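Trans-4-hydroxy-L-proline dehydratase (Clostridioides difficile 70-100-2010, PDB 6VXC) uses a glycyl radical to dehydrate trans-4-hydroxy-L-proline to (S)-1-pyrroline-5-carboxylate in the anaerobic degradation of hydroxyproline. Local coordinates at residues E415-G420 with D739-L744; K592-M597 with L615-N620; N645-R650 with Y658-L663. One frame throughout, in Å; residues are numbered along the deposited sequence.

Contact 1. Residues E415-G420 with D739-L744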
# COMPACT_ATOMS: atom_id res chain seq x y z
N GLU A 415 -6.42 -16.40 -16.50
CA GLU A 415 -5.47 -17.50 -16.66
C GLU A 415 -4.34 -17.40 -15.66
O GLU A 415 -3.93 -18.41 -15.07
CB GLU A 415 -4.86 -17.50 -18.06
CG GLU A 415 -5.66 -18.11 -19.15
CD GLU A 415 -4.86 -18.11 -20.45
OE1 GLU A 415 -3.63 -18.34 -20.38
OE2 GLU A 415 -5.46 -17.83 -21.51
N ILE A 416 -3.81 -16.20 -15.47
CA ILE A 416 -2.70 -16.03 -14.55
C ILE A 416 -3.17 -16.20 -13.11
O ILE A 416 -2.54 -16.90 -12.32
CB ILE A 416 -2.01 -14.67 -14.79
CG1 ILE A 416 -1.51 -14.58 -16.24
CG2 ILE A 416 -0.86 -14.49 -13.83
CD1 ILE A 416 -1.18 -13.13 -16.71
N SER A 417 -4.30 -15.58 -12.76
CA SER A 417 -4.83 -15.69 -11.40
C SER A 417 -5.07 -17.15 -11.02
O SER A 417 -4.73 -17.60 -9.92
CB SER A 417 -6.12 -14.87 -11.28
OG SER A 417 -6.75 -14.98 -10.01
N ARG A 418 -5.59 -17.94 -11.97
CA ARG A 418 -5.90 -19.32 -11.70
C ARG A 418 -4.65 -20.13 -11.37
O ARG A 418 -4.75 -21.17 -10.73
CB ARG A 418 -6.61 -19.92 -12.92
CG ARG A 418 -6.83 -21.40 -12.87
CD ARG A 418 -7.68 -21.89 -14.05
NE ARG A 418 -6.99 -21.84 -15.33
CZ ARG A 418 -7.48 -22.37 -16.45
NH1 ARG A 418 -6.81 -22.29 -17.59
NH2 ARG A 418 -8.66 -22.97 -16.43
N LYS A 419 -3.46 -19.65 -11.74
CA LYS A 419 -2.26 -20.37 -11.37
C LYS A 419 -1.97 -20.32 -9.87
O LYS A 419 -1.10 -21.04 -9.39
CB LYS A 419 -1.07 -19.85 -12.17
CG LYS A 419 -1.25 -20.01 -13.69
CD LYS A 419 -0.03 -19.58 -14.45
CE LYS A 419 -0.28 -19.70 -15.95
NZ LYS A 419 0.93 -19.39 -16.75
N GLY A 420 -2.69 -19.50 -9.11
CA GLY A 420 -2.70 -19.65 -7.66
C GLY A 420 -1.64 -18.91 -6.87
O GLY A 420 -1.41 -19.27 -5.71
N ASP A 739 -14.01 -19.16 -17.82
CA ASP A 739 -15.22 -18.37 -18.04
C ASP A 739 -15.94 -18.11 -16.73
O ASP A 739 -16.46 -17.01 -16.51
CB ASP A 739 -16.15 -19.06 -19.03
CG ASP A 739 -15.61 -19.04 -20.44
OD1 ASP A 739 -14.77 -18.16 -20.74
OD2 ASP A 739 -16.04 -19.88 -21.26
N ASN A 740 -15.95 -19.09 -15.83
CA ASN A 740 -16.62 -18.88 -14.56
C ASN A 740 -15.94 -17.79 -13.74
O ASN A 740 -16.61 -16.95 -13.15
CB ASN A 740 -16.71 -20.19 -13.77
CG ASN A 740 -17.83 -21.10 -14.28
OD1 ASN A 740 -18.78 -20.63 -14.91
ND2 ASN A 740 -17.73 -22.39 -14.00
N MET A 741 -14.60 -17.78 -13.71
CA MET A 741 -13.89 -16.69 -13.04
C MET A 741 -14.19 -15.35 -13.69
O MET A 741 -14.56 -14.38 -13.02
CB MET A 741 -12.39 -16.97 -13.07
CG MET A 741 -11.97 -18.20 -12.28
SD MET A 741 -10.23 -18.61 -12.45
CE MET A 741 -9.42 -17.12 -11.80
N ALA A 742 -14.02 -15.28 -15.01
CA ALA A 742 -14.27 -14.05 -15.76
C ALA A 742 -15.69 -13.55 -15.53
O ALA A 742 -15.90 -12.35 -15.37
CB ALA A 742 -14.03 -14.30 -17.25
N ASN A 743 -16.66 -14.46 -15.53
CA ASN A 743 -18.04 -14.06 -15.35
C ASN A 743 -18.29 -13.52 -13.95
O ASN A 743 -19.10 -12.61 -13.77
CB ASN A 743 -18.96 -15.24 -15.64
CG ASN A 743 -19.07 -15.56 -17.13
OD1 ASN A 743 -18.60 -14.81 -17.97
ND2 ASN A 743 -19.72 -16.68 -17.45
N LEU A 744 -17.64 -14.11 -12.94
CA LEU A 744 -17.82 -13.62 -11.58
C LEU A 744 -17.28 -12.19 -11.45
O LEU A 744 -17.92 -11.33 -10.83
CB LEU A 744 -17.12 -14.55 -10.59
CG LEU A 744 -17.38 -14.27 -9.09
CD1 LEU A 744 -18.80 -14.69 -8.70
CD2 LEU A 744 -16.35 -14.89 -8.18
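R418, near the C-terminal end of helix 407-418, faces M741 of helix 734-750 with their CA atoms 8.5 Å apart, a helix-to-helix spacing that one long side chain can span. The first of these helices is running out here: K419 N bonds to I416 O and G420 N to S417 O, and G420 then leaves helical geometry with positive phi. Residues 739-744, by contrast, are helical throughout, with N743 N bonded to D739 O and L744 N to N740 O.

M741 fills the gap. Its chain runs straight out to SD and then bends at chi3 (60°), which lays the terminal methyl CE against the other helix. SD lies 3.9 Å from R418 CB. CE reaches S417, 3.9 Å from its OG, and is just as close to the backbone N of R418. The thioether thus rests on the base of the arginine, while the polar end of R418 goes elsewhere: its NH2 donates to V732 O in the loop before the partner helix and to G734 O at its first turn.

This is a van der Waals contact between two helices, with no hydrogen bond across it. It lies beside strand 755-759 of the mixed five-stranded sheet, whose F758 touches S417, M741 and L744; C414 adds to the packing from helix 407-418, and L738 of helix 734-750 meets E415 and R418.

Contact 2. Residues K592-M597 with L615-N620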
# COMPACT_ATOMS: atom_id res chain seq x y z
N LYS A 592 -35.65 -12.69 18.43
CA LYS A 592 -36.10 -14.01 18.87
C LYS A 592 -36.02 -14.20 20.38
O LYS A 592 -36.65 -15.12 20.91
CB LYS A 592 -35.28 -15.11 18.20
CG LYS A 592 -35.28 -15.08 16.69
CD LYS A 592 -36.69 -15.11 16.13
CE LYS A 592 -36.63 -15.01 14.62
NZ LYS A 592 -37.90 -15.36 13.96
N LYS A 593 -35.25 -13.38 21.08
CA LYS A 593 -35.19 -13.40 22.53
C LYS A 593 -34.84 -14.80 23.04
O LYS A 593 -35.51 -15.36 23.90
CB LYS A 593 -36.51 -12.91 23.14
CG LYS A 593 -36.95 -11.56 22.63
CD LYS A 593 -38.17 -11.04 23.40
CE LYS A 593 -38.49 -9.59 23.05
NZ LYS A 593 -38.92 -9.45 21.63
N LYS A 594 -33.79 -15.38 22.48
CA LYS A 594 -33.36 -16.69 22.94
C LYS A 594 -32.49 -16.60 24.18
O LYS A 594 -32.39 -17.57 24.93
CB LYS A 594 -32.61 -17.43 21.83
CG LYS A 594 -33.42 -17.63 20.55
CD LYS A 594 -32.69 -18.53 19.57
CE LYS A 594 -33.39 -18.55 18.22
NZ LYS A 594 -32.72 -19.45 17.24
N PHE A 595 -31.83 -15.46 24.39
CA PHE A 595 -31.09 -15.20 25.61
C PHE A 595 -30.98 -13.69 25.77
O PHE A 595 -31.26 -12.93 24.84
CB PHE A 595 -29.71 -15.89 25.59
CG PHE A 595 -28.87 -15.58 24.36
CD1 PHE A 595 -28.13 -14.42 24.28
CD2 PHE A 595 -28.83 -16.47 23.30
CE1 PHE A 595 -27.34 -14.14 23.17
CE2 PHE A 595 -28.05 -16.20 22.17
CZ PHE A 595 -27.31 -15.03 22.11
N ASP A 596 -30.59 -13.26 26.97
CA ASP A 596 -30.53 -11.84 27.25
C ASP A 596 -29.10 -11.32 27.17
O ASP A 596 -28.15 -12.08 26.98
CB ASP A 596 -31.17 -11.52 28.62
CG ASP A 596 -30.49 -12.20 29.81
OD1 ASP A 596 -29.37 -12.72 29.69
OD2 ASP A 596 -31.10 -12.21 30.90
N MET A 597 -28.97 -9.99 27.28
CA MET A 597 -27.65 -9.37 27.17
C MET A 597 -26.72 -9.84 28.27
O MET A 597 -25.53 -10.11 28.02
CB MET A 597 -27.79 -7.85 27.21
CG MET A 597 -26.47 -7.10 27.03
SD MET A 597 -25.76 -7.24 25.37
CE MET A 597 -27.01 -6.38 24.42
N LEU A 615 -22.89 -20.43 21.96
CA LEU A 615 -21.96 -20.47 20.85
C LEU A 615 -22.57 -21.13 19.62
O LEU A 615 -22.41 -20.64 18.50
CB LEU A 615 -20.67 -21.18 21.27
CG LEU A 615 -19.62 -21.33 20.18
CD1 LEU A 615 -19.27 -19.96 19.61
CD2 LEU A 615 -18.38 -22.02 20.73
N ASN A 616 -23.31 -22.23 19.81
CA ASN A 616 -23.94 -22.89 18.68
C ASN A 616 -24.97 -21.97 18.02
O ASN A 616 -25.10 -21.95 16.79
CB ASN A 616 -24.60 -24.18 19.14
CG ASN A 616 -25.11 -25.04 17.99
OD1 ASN A 616 -24.65 -24.93 16.86
ND2 ASN A 616 -26.13 -25.83 18.26
N LEU A 617 -25.74 -21.24 18.83
CA LEU A 617 -26.78 -20.37 18.28
C LEU A 617 -26.17 -19.27 17.42
O LEU A 617 -26.60 -19.05 16.29
CB LEU A 617 -27.62 -19.77 19.41
CG LEU A 617 -28.59 -20.68 20.17
CD1 LEU A 617 -29.27 -19.92 21.31
CD2 LEU A 617 -29.63 -21.30 19.24
N VAL A 618 -25.17 -18.55 17.96
CA VAL A 618 -24.66 -17.39 17.24
C VAL A 618 -23.82 -17.83 16.06
O VAL A 618 -23.72 -17.10 15.07
CB VAL A 618 -23.85 -16.45 18.16
CG1 VAL A 618 -24.70 -15.94 19.30
CG2 VAL A 618 -22.61 -17.16 18.69
N SER A 619 -23.20 -19.00 16.15
CA SER A 619 -22.35 -19.45 15.05
C SER A 619 -23.17 -20.12 13.94
O SER A 619 -22.87 -19.92 12.76
CB SER A 619 -21.30 -20.44 15.56
OG SER A 619 -20.54 -19.91 16.62
N ASN A 620 -24.18 -20.91 14.31
CA ASN A 620 -24.80 -21.83 13.38
C ASN A 620 -26.30 -21.62 13.18
O ASN A 620 -26.86 -22.21 12.25
CB ASN A 620 -24.56 -23.27 13.83
CG ASN A 620 -23.09 -23.58 14.00
OD1 ASN A 620 -22.29 -23.28 13.13
ND2 ASN A 620 -22.72 -24.14 15.15
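F595 turns its ring toward L617 and V618 through a chi1 of 52°, which sets CG between the backbone N and the carbonyl carbon. In L617, CG anti to the carbonyl carbon (chi1 -72°) points CD1 at the ring and CD2 at K594. The ring meets helix 612-620 with its edge: L617 CD1 sits near the ring plane, 4.0 Å from F595 CD2 and equally near CE2. At the far end of the ring, F595 CZ touches V618 CG1 at 3.9 Å, the valine lying at about a right angle to the phenylalanine. Two successive helix residues therefore line one edge of the ring.

K594 crosses L617 from another direction. Extended beyond CG, its chain places CD 4.1 Å from L617 CD1; CB also lies along that methyl, and the exposed lysine chain runs on past CD2.

No hydrogen bond joins the segments; polar bonding stays local. S619 OG donates to L615 O at 2.8 Å and S619 N reaches the same oxygen from the opposite face of its carbonyl plane. Toward the helix end N620 ND2 bonds N616 OD1 at 2.7 Å, nearly straight, ND2 in the plane of the N616 carbonyl and OD1 in that of the N620 amide, though the two amides are turned against each other.

The loop 592-597 links helix 575-591 to helix 597-605, whose N-cap is D596. N588 of helix 575-591 touches K594 and F595, and V589 also packs on F595, so the phenylalanine lies between that helix and helix 612-620.

Contact 3. Residues N645-R650 with Y658-L663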
# COMPACT_ATOMS: atom_id res chain seq x y z
N ASN A 645 -20.28 8.11 7.50
CA ASN A 645 -20.80 9.39 7.97
C ASN A 645 -19.92 10.01 9.05
O ASN A 645 -19.77 11.23 9.09
CB ASN A 645 -22.22 9.21 8.52
CG ASN A 645 -23.28 9.09 7.43
OD1 ASN A 645 -23.16 9.68 6.37
ND2 ASN A 645 -24.32 8.32 7.71
N GLU A 646 -19.32 9.19 9.90
CA GLU A 646 -18.50 9.71 10.99
C GLU A 646 -17.19 10.31 10.49
O GLU A 646 -16.69 11.28 11.08
CB GLU A 646 -18.23 8.60 12.00
CG GLU A 646 -17.54 9.05 13.25
CD GLU A 646 -18.34 10.09 13.98
OE1 GLU A 646 -19.55 9.86 14.23
OE2 GLU A 646 -17.76 11.14 14.30
N VAL A 647 -16.64 9.77 9.41
CA VAL A 647 -15.31 10.16 8.94
C VAL A 647 -15.36 11.17 7.80
O VAL A 647 -14.62 12.15 7.81
CB VAL A 647 -14.50 8.90 8.54
CG1 VAL A 647 -13.19 9.32 7.86
CG2 VAL A 647 -14.21 8.06 9.75
N THR A 648 -16.23 10.95 6.81
CA THR A 648 -16.12 11.64 5.53
C THR A 648 -16.47 13.13 5.61
O THR A 648 -17.51 13.52 6.15
CB THR A 648 -17.04 10.97 4.50
OG1 THR A 648 -16.73 9.58 4.41
CG2 THR A 648 -16.88 11.62 3.13
N GLY A 649 -15.64 13.97 5.00
CA GLY A 649 -15.89 15.39 4.96
C GLY A 649 -15.26 16.17 6.09
O GLY A 649 -15.31 17.40 6.07
N ARG A 650 -14.69 15.51 7.08
CA ARG A 650 -13.90 16.25 8.05
C ARG A 650 -12.72 16.90 7.33
O ARG A 650 -12.10 16.27 6.48
CB ARG A 650 -13.38 15.33 9.15
CG ARG A 650 -14.42 14.68 10.02
CD ARG A 650 -13.72 13.74 10.95
NE ARG A 650 -14.63 13.11 11.89
CZ ARG A 650 -14.65 13.33 13.20
NH1 ARG A 650 -13.80 14.19 13.75
NH2 ARG A 650 -15.52 12.68 13.96
N TYR A 658 -11.33 14.28 4.74
CA TYR A 658 -11.24 12.87 5.07
C TYR A 658 -12.25 12.07 4.27
O TYR A 658 -13.34 12.56 3.95
CB TYR A 658 -11.46 12.63 6.57
CG TYR A 658 -10.18 12.76 7.33
CD1 TYR A 658 -9.73 14.01 7.75
CD2 TYR A 658 -9.39 11.65 7.58
CE1 TYR A 658 -8.56 14.14 8.41
CE2 TYR A 658 -8.19 11.77 8.25
CZ TYR A 658 -7.79 13.03 8.66
OH TYR A 658 -6.60 13.17 9.32
N ARG A 659 -11.85 10.86 3.91
CA ARG A 659 -12.72 9.89 3.26
C ARG A 659 -12.41 8.51 3.82
O ARG A 659 -11.53 8.33 4.65
CB ARG A 659 -12.57 9.95 1.73
CG ARG A 659 -12.84 11.36 1.12
CD ARG A 659 -12.90 11.34 -0.41
NE ARG A 659 -14.07 10.61 -0.86
CZ ARG A 659 -15.31 11.08 -0.82
NH1 ARG A 659 -16.33 10.33 -1.25
NH2 ARG A 659 -15.55 12.30 -0.35
N VAL A 660 -13.11 7.50 3.31
CA VAL A 660 -13.15 6.19 3.94
C VAL A 660 -12.73 5.14 2.92
O VAL A 660 -13.03 5.27 1.73
CB VAL A 660 -14.59 5.99 4.49
CG1 VAL A 660 -15.21 4.72 4.07
CG2 VAL A 660 -14.64 6.28 6.02
N ASP A 661 -11.97 4.13 3.38
CA ASP A 661 -11.70 2.92 2.60
C ASP A 661 -11.68 1.72 3.55
O ASP A 661 -11.73 1.87 4.77
CB ASP A 661 -10.39 3.05 1.77
CG ASP A 661 -9.15 3.34 2.61
OD1 ASP A 661 -9.20 3.09 3.82
OD2 ASP A 661 -8.11 3.81 2.04
N MET A 662 -11.62 0.51 2.97
CA MET A 662 -11.81 -0.73 3.73
C MET A 662 -10.78 -1.76 3.27
O MET A 662 -11.00 -2.46 2.27
CB MET A 662 -13.22 -1.26 3.54
CG MET A 662 -14.27 -0.15 3.63
SD MET A 662 -14.68 0.19 5.34
CE MET A 662 -15.64 -1.27 5.67
N LEU A 663 -9.67 -1.86 4.00
CA LEU A 663 -8.65 -2.86 3.74
C LEU A 663 -7.87 -3.12 5.03
O LEU A 663 -7.87 -2.28 5.93
CB LEU A 663 -7.70 -2.42 2.60
CG LEU A 663 -6.80 -1.18 2.52
CD1 LEU A 663 -7.57 0.09 2.77
CD2 LEU A 663 -5.55 -1.24 3.38
O HOH W 1 -15.60 8.52 1.95
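G649 and Y658 join a type II beta turn, V647 to R650, to strand 657-661, the last of the three-stranded parallel sheet, just where helix 630-647 ends. Two backbone bonds make the join. G649 N donates to Y658 O at 2.9 Å, tilted from the carbonyl plane, and Y658 N returns a bond of 2.8 Å to R650 O. Y658 O also takes a CA-H...O contact from T648 CA. R650 O also lies near the plane of the tyrosine ring, at its edge, 3.5 Å from Y658 CD1.

The R650 side chain, extended from CG to NE, turns back to the helix end. NE bonds E646 O at 2.9 Å, nearly straight and within the guanidinium plane, while NH2 forms a salt bridge of 2.7 Å to the anti lone pair of E646 OE2. That side-on grip fixes the rotation of the guanidinium group; D522 takes NH1, and H518 ND1 hydrogen-bonds E646 OE2 as well. Y658 OH has a weak bond to N528.

At the start of the turn, V647 CB packs 3.6 Å from V660 CG2. T648 OG1 bonds back to Y644 O, and T648 CG2 lies near R659 NH2, whose salt-bridge partner is E657. The R659 side chain is about 10 Å from that of E456, probably the proton acceptor, as in related enzymes. One water donates to T648 OG1 at 2.9 Å and accepts a weak bond from V660 N, its oxygen also above one face of the R659 guanidinium, displaced toward the edge of the group.

Along the chain, contact 1 closes a loop of 318 residues that encloses the other two; contact 2 closes before contact 3 opens, and helix 612-620 of contact 2 is followed in the chain by helix 630-647 of contact 3. None touches another. The centres of contacts 1 and 2 are about 39 Å apart, and the other two pairs of centres 32 to 33 Å. Contact 3 lies nearest the centre of the chain, about 17 Å from it, on the three-stranded parallel sheet; contact 2 is peripheral at about 39 Å. Contact 1, beside the mixed sheet, brings the pyruvate formate lyase-like part of the chain, which holds contacts 2 and 3 entire, against the C-terminal glycyl radical part, which carries the radical glycine in the active enzyme.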